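Local coordinates for protein thioredoxin reductase (PDB 5UWY) that probably catalyses the NADPH-dependent reduction of thioredoxin, passing electrons through its bound FAD and a redox-active disulfide, at residues 62-65 with 66-70; 135-138 with 139-142. All coordinates share one frame; numbering follows the deposited sequence.

The two contacts come in series along the chain and belong to the two halves of the thioredoxin reductase fold. Contact 1 lies on helix 59-71, which packs on helix 14-25 beside the FAD-side parallel sheet containing strands 5-10 and 30-34. Contact 2 runs from helix 134-137 into the loop before strand 145-149, a strand of the second parallel sheet, probably that of the NADPH domain. The centres of contact 1 and contact 2 are about 25 Å apart and their nearest atoms about 11 Å apart, without touching. Both reach the second subunit. Contact 2 places the disulfide against the flavin, whereas contact 1 shapes a helix between the FAD-side core and the dimer interface.

Contact 1: residues 62-65 with 66-70; sequences LAMK and MYEPL
The methyl end of Met66, CE, meets the branch point of Leu62 one helical turn back. With CG anti to the backbone N (chi1 -175°), Leu62 holds that CG 3.4 Å from Met66 CE. The Met66 chain is extended at chi2 and then bends at chi3, which turns its methyl back over Leu62, and CE also approaches the Leu62 carbonyl oxygen. The backbone bond from Met66 N to Leu62 O (2.9 Å) joins the same turn. Met42 packs against both side chains, and Met17 of helix 14-25 against Met66.

Met64, a selenomethionine like Met66, has its SE obliquely near the Tyr67 ring, 5.2 Å from the ring centroid. This is a Met-aromatic contact, and Met64 SE also lies 4.3 Å from Tyr67 CB. Toward the next turn Met64 crosses Glu68 at about a right angle: Glu68 CG lies 3.3 Å from Met64 O, and Glu68 OE1 comes alongside Met64 CG. The backbone bond from Glu68 N to Met64 O closes this turn.

Pro69 has no N-H to give to Lys65 O, and its ring CD lies 3.3 Å from that oxygen instead; the helix kinks here, and Leu70 N turns to Tyr67 O. Lys65 reaches outward, its NZ hydrogen-bonded to Tyr54 OH of its own chain and weakly to Gly53 O of the second subunit. Together these features describe a proline-kinked amphipathic helix, its apolar side on the FAD-side Rossmann-type core and Lys65 and Pro69 at the dimer interface.

Contact 2: residues 135-138 with 139-142; sequences VCDG and AFFR. With FAD (flavin-adenine dinucleotide), chain B.
Phe140 N donates to Asp137 O at 3.1 Å, and a weak bond from Phe141 N to Gly138 O follows, so the chain leaves helix 134-137 through two successive i to i+3 turns. Both phenylalanine rings come back onto Asp137. Phe140, its CG beside the backbone N (chi1 -70°), presents a ring edge to Asp137 CB, with CD2 3.6 Å away; Phe141 brings its own edge to the Asp137 carbonyl oxygen, CD1 at 3.1 Å. Asp137 OD2 is hydrogen-bonded to Ser131 OG, while OD1 lies 3.5 Å from flavin O4.

Arg25 of the second subunit makes a cation-pi contact with the Phe140 ring and a hydrogen bond to Cys136 O. Phe141 meets Phe234 edge-to-face.

Ahead of this turn, Cys136 SG, in the disulfide with Cys133, sits 3.3 Å from FAD C4X and 3.5 Å from N5, and its CB lies close to N5 as well. The sequence Cys-Ala-Val-Cys-Asp, which leads into and makes up the short helix 134-137, with its disulfide against the isoalloxazine, is the CxxC redox centre of low-molecular-weight thioredoxin reductases, here consistent with the flavin-oxidising conformation.

Contact 1: residues 62-65 with 66-70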
loop_
_atom_site.group_PDB
_atom_site.type_symbol
_atom_site.label_atom_id
_atom_site.label_comp_id
_atom_site.label_asym_id
_atom_site.label_seq_id
_atom_site.Cartn_x
_atom_site.Cartn_y
_atom_site.Cartn_z
ATOM N N LEU A 62 -5.907 -15.717 3.303
ATOM C CA LEU A 62 -5.758 -14.400 2.694
ATOM C C LEU A 62 -5.011 -14.494 1.370
ATOM O O LEU A 62 -5.335 -13.778 0.415
ATOM C CB LEU A 62 -5.043 -13.452 3.655
ATOM C CG LEU A 62 -4.948 -12.008 3.156
ATOM C CD1 LEU A 62 -6.307 -11.481 2.738
ATOM C CD2 LEU A 62 -4.301 -11.082 4.185
ATOM N N ALA A 63 -4.011 -15.376 1.297
ATOM C CA ALA A 63 -3.313 -15.607 0.037
ATOM C C ALA A 63 -4.272 -16.092 -1.041
ATOM O O ALA A 63 -4.220 -15.626 -2.187
ATOM C CB ALA A 63 -2.184 -16.615 0.247
HETATM N N MSE A 64 -5.162 -17.015 -0.692
HETATM C CA MSE A 64 -6.136 -17.526 -1.647
HETATM C C MSE A 64 -7.176 -16.466 -1.991
HETATM O O MSE A 64 -7.590 -16.344 -3.145
HETATM C CB MSE A 64 -6.816 -18.781 -1.100
HETATM C CG MSE A 64 -7.020 -19.869 -2.139
HETATM SE SE MSE A 64 -5.417 -20.189 -3.201
HETATM C CE MSE A 64 -4.156 -20.558 -1.757
ATOM N N LYS A 65 -7.593 -15.693 -0.985
ATOM C CA LYS A 65 -8.540 -14.616 -1.244
ATOM C C LYS A 65 -7.931 -13.519 -2.105
ATOM O O LYS A 65 -8.672 -12.737 -2.711
ATOM C CB LYS A 65 -9.059 -14.036 0.074
ATOM C CG LYS A 65 -10.446 -13.428 -0.042
ATOM C CD LYS A 65 -11.369 -13.944 1.052
ATOM C CE LYS A 65 -12.823 -13.606 0.749
ATOM N NZ LYS A 65 -13.136 -12.177 1.026
HETATM N N MSE A 66 -6.608 -13.448 -2.180
HETATM C CA MSE A 66 -5.943 -12.544 -3.114
HETATM C C MSE A 66 -5.669 -13.177 -4.470
HETATM O O MSE A 66 -5.504 -12.473 -5.463
HETATM C CB MSE A 66 -4.629 -12.051 -2.544
HETATM C CG MSE A 66 -4.650 -10.604 -2.161
HETATM SE SE MSE A 66 -2.976 -10.104 -1.322
HETATM C CE MSE A 66 -3.330 -10.711 0.466
ATOM N N TYR A 67 -5.616 -14.511 -4.504
ATOM C CA TYR A 67 -5.262 -15.212 -5.732
ATOM C C TYR A 67 -6.490 -15.436 -6.613
ATOM O O TYR A 67 -6.432 -15.229 -7.829
ATOM C CB TYR A 67 -4.578 -16.541 -5.397
ATOM C CG TYR A 67 -4.235 -17.397 -6.605
ATOM C CD1 TYR A 67 -5.214 -18.110 -7.300
ATOM C CD2 TYR A 67 -2.931 -17.469 -7.066
ATOM C CE1 TYR A 67 -4.899 -18.876 -8.400
ATOM C CE2 TYR A 67 -2.605 -18.237 -8.170
ATOM C CZ TYR A 67 -3.590 -18.938 -8.834
ATOM O OH TYR A 67 -3.267 -19.704 -9.934
ATOM N N GLU A 68 -7.588 -15.916 -6.028
ATOM C CA GLU A 68 -8.757 -16.283 -6.823
ATOM C C GLU A 68 -9.294 -15.156 -7.698
ATOM O O GLU A 68 -9.733 -15.455 -8.820
ATOM C CB GLU A 68 -9.846 -16.832 -5.895
ATOM C CG GLU A 68 -9.467 -18.145 -5.222
ATOM C CD GLU A 68 -10.443 -18.566 -4.137
ATOM O OE1 GLU A 68 -10.207 -19.614 -3.498
ATOM O OE2 GLU A 68 -11.442 -17.852 -3.921
ATOM N N PRO A 69 -9.305 -13.875 -7.283
ATOM C CA PRO A 69 -9.776 -12.827 -8.204
ATOM C C PRO A 69 -8.880 -12.625 -9.421
ATOM O O PRO A 69 -9.212 -11.826 -10.302
ATOM C CB PRO A 69 -9.806 -11.572 -7.323
ATOM C CG PRO A 69 -9.933 -12.088 -5.938
ATOM C CD PRO A 69 -9.150 -13.356 -5.912
ATOM N N LEU A 70 -7.749 -13.332 -9.493
ATOM C CA LEU A 70 -6.863 -13.166 -10.641
ATOM C C LEU A 70 -7.328 -13.982 -11.841
ATOM O O LEU A 70 -7.185 -13.534 -12.985
ATOM C CB LEU A 70 -5.430 -13.550 -10.275
ATOM C CG LEU A 70 -4.755 -12.707 -9.200
ATOM C CD1 LEU A 70 -3.305 -13.124 -9.051
ATOM C CD2 LEU A 70 -4.866 -11.232 -9.543
#

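Contact 2: residues 135-138 with 139-142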
loop_
_atom_site.group_PDB
_atom_site.type_symbol
_atom_site.label_atom_id
_atom_site.label_comp_id
_atom_site.label_asym_id
_atom_site.label_seq_id
_atom_site.Cartn_x
_atom_site.Cartn_y
_atom_site.Cartn_z
ATOM N N VAL A 135 6.795 -5.966 14.711
ATOM C CA VAL A 135 5.674 -5.206 14.165
ATOM C C VAL A 135 4.539 -6.132 13.756
ATOM O O VAL A 135 3.376 -5.718 13.711
ATOM C CB VAL A 135 6.149 -4.351 12.968
ATOM C CG1 VAL A 135 5.024 -3.469 12.442
ATOM C CG2 VAL A 135 7.346 -3.503 13.367
ATOM N N CYS A 136 4.853 -7.398 13.493
ATOM C CA CYS A 136 3.913 -8.355 12.928
ATOM C C CYS A 136 3.047 -9.021 13.995
ATOM O O CYS A 136 1.816 -8.906 13.963
ATOM C CB CYS A 136 4.698 -9.393 12.117
ATOM S SG CYS A 136 5.455 -8.714 10.607
ATOM N N ASP A 137 3.673 -9.718 14.946
ATOM C CA ASP A 137 2.947 -10.474 15.959
ATOM C C ASP A 137 3.177 -9.960 17.376
ATOM O O ASP A 137 2.727 -10.599 18.334
ATOM C CB ASP A 137 3.321 -11.956 15.876
ATOM C CG ASP A 137 3.518 -12.430 14.447
ATOM O OD1 ASP A 137 2.619 -12.194 13.613
ATOM O OD2 ASP A 137 4.572 -13.039 14.159
ATOM N N GLY A 138 3.854 -8.822 17.538
ATOM C CA GLY A 138 4.130 -8.316 18.873
ATOM C C GLY A 138 2.882 -8.002 19.676
ATOM O O GLY A 138 2.869 -8.167 20.898
ATOM N N ALA A 139 1.820 -7.558 19.008
ATOM C CA ALA A 139 0.566 -7.219 19.668
ATOM C C ALA A 139 -0.233 -8.440 20.116
ATOM O O ALA A 139 -1.279 -8.275 20.754
ATOM C CB ALA A 139 -0.293 -6.355 18.740
ATOM N N PHE A 140 0.219 -9.655 19.793
ATOM C CA PHE A 140 -0.464 -10.865 20.235
ATOM C C PHE A 140 -0.029 -11.300 21.625
ATOM O O PHE A 140 -0.786 -11.998 22.308
ATOM C CB PHE A 140 -0.206 -12.015 19.259
ATOM C CG PHE A 140 -0.871 -11.850 17.929
ATOM C CD1 PHE A 140 -2.177 -11.403 17.841
ATOM C CD2 PHE A 140 -0.190 -12.147 16.761
ATOM C CE1 PHE A 140 -2.792 -11.254 16.614
ATOM C CE2 PHE A 140 -0.796 -12.000 15.528
ATOM C CZ PHE A 140 -2.099 -11.553 15.454
ATOM N N PHE A 141 1.162 -10.902 22.053
ATOM C CA PHE A 141 1.778 -11.399 23.284
ATOM C C PHE A 141 1.726 -10.346 24.386
ATOM O O PHE A 141 2.719 -10.061 25.054
ATOM C CB PHE A 141 3.216 -11.846 23.014
ATOM C CG PHE A 141 3.349 -12.914 21.949
ATOM C CD1 PHE A 141 2.981 -12.673 20.634
ATOM C CD2 PHE A 141 3.835 -14.169 22.275
ATOM C CE1 PHE A 141 3.099 -13.651 19.668
ATOM C CE2 PHE A 141 3.957 -15.155 21.310
ATOM C CZ PHE A 141 3.588 -14.894 20.005
ATOM N N ARG A 142 0.551 -9.753 24.572
ATOM C CA ARG A 142 0.379 -8.704 25.567
ATOM C C ARG A 142 0.498 -9.272 26.977
ATOM O O ARG A 142 -0.131 -10.282 27.306
ATOM C CB ARG A 142 -0.978 -8.027 25.381
ATOM C CG ARG A 142 -1.254 -6.896 26.356
ATOM C CD ARG A 142 -2.364 -5.983 25.850
ATOM N NE ARG A 142 -1.897 -5.086 24.796
HETATM P PA FAD B . 7.142 -12.607 -0.565
HETATM O O1A FAD B . 5.710 -12.861 -0.265
HETATM O O2A FAD B . 8.152 -13.103 0.475
HETATM O O5B FAD B . 7.543 -13.225 -1.938
HETATM C C5B FAD B . 8.179 -14.516 -2.014
HETATM C C4B FAD B . 7.686 -15.247 -3.233
HETATM O O4B FAD B . 8.714 -15.225 -4.252
HETATM C C3B FAD B . 7.329 -16.718 -2.997
HETATM O O3B FAD B . 6.073 -17.049 -3.581
HETATM C C2B FAD B . 8.496 -17.467 -3.647
HETATM O O2B FAD B . 8.079 -18.741 -4.131
HETATM C C1B FAD B . 8.834 -16.518 -4.794
HETATM N N9A FAD B . 10.176 -16.678 -5.355
HETATM C C8A FAD B . 11.375 -16.344 -4.780
HETATM N N7A FAD B . 12.423 -16.602 -5.527
HETATM C C5A FAD B . 11.871 -17.141 -6.677
HETATM C C6A FAD B . 12.451 -17.623 -7.869
HETATM N N6A FAD B . 13.764 -17.637 -8.101
HETATM N N1A FAD B . 11.615 -18.096 -8.823
HETATM C C2A FAD B . 10.300 -18.082 -8.594
HETATM N N3A FAD B . 9.644 -17.653 -7.515
HETATM C C4A FAD B . 10.494 -17.194 -6.589
HETATM N N1 FAD B . 2.945 -9.602 7.177
HETATM C C2 FAD B . 2.023 -8.774 7.753
HETATM O O2 FAD B . 1.467 -7.874 7.113
HETATM N N3 FAD B . 1.693 -8.943 9.087
HETATM C C4 FAD B . 2.216 -9.890 9.941
HETATM O O4 FAD B . 1.842 -9.942 11.111
HETATM C C4X FAD B . 3.197 -10.761 9.321
HETATM N N5 FAD B . 3.746 -11.686 10.058
HETATM C C5X FAD B . 4.685 -12.516 9.469
HETATM C C6 FAD B . 5.277 -13.510 10.247
HETATM C C7 FAD B . 6.223 -14.373 9.707
HETATM C C7M FAD B . 6.841 -15.434 10.581
HETATM C C8 FAD B . 6.589 -14.244 8.357
HETATM C C8M FAD B . 7.610 -15.163 7.742
HETATM C C9 FAD B . 5.999 -13.252 7.577
HETATM C C9A FAD B . 5.052 -12.390 8.121
HETATM N N10 FAD B . 4.446 -11.364 7.363
HETATM C C10 FAD B . 3.500 -10.539 7.932
HETATM C "C1'" FAD B . 4.758 -11.200 5.931
HETATM C "C2'" FAD B . 5.731 -10.066 5.630
HETATM O "O2'" FAD B . 5.040 -8.823 5.499
HETATM C "C3'" FAD B . 6.451 -10.364 4.314
HETATM O "O3'" FAD B . 7.588 -9.513 4.242
HETATM C "C4'" FAD B . 5.622 -10.189 3.035
HETATM O "O4'" FAD B . 4.718 -11.285 2.896
HETATM C "C5'" FAD B . 6.493 -10.090 1.799
HETATM O "O5'" FAD B . 5.657 -9.940 0.631
HETATM P P FAD B . 6.279 -9.914 -0.822
HETATM O O1P FAD B . 7.012 -8.587 -1.031
HETATM O O2P FAD B . 5.286 -10.217 -1.884
HETATM O O3P FAD B . 7.387 -11.054 -0.771
#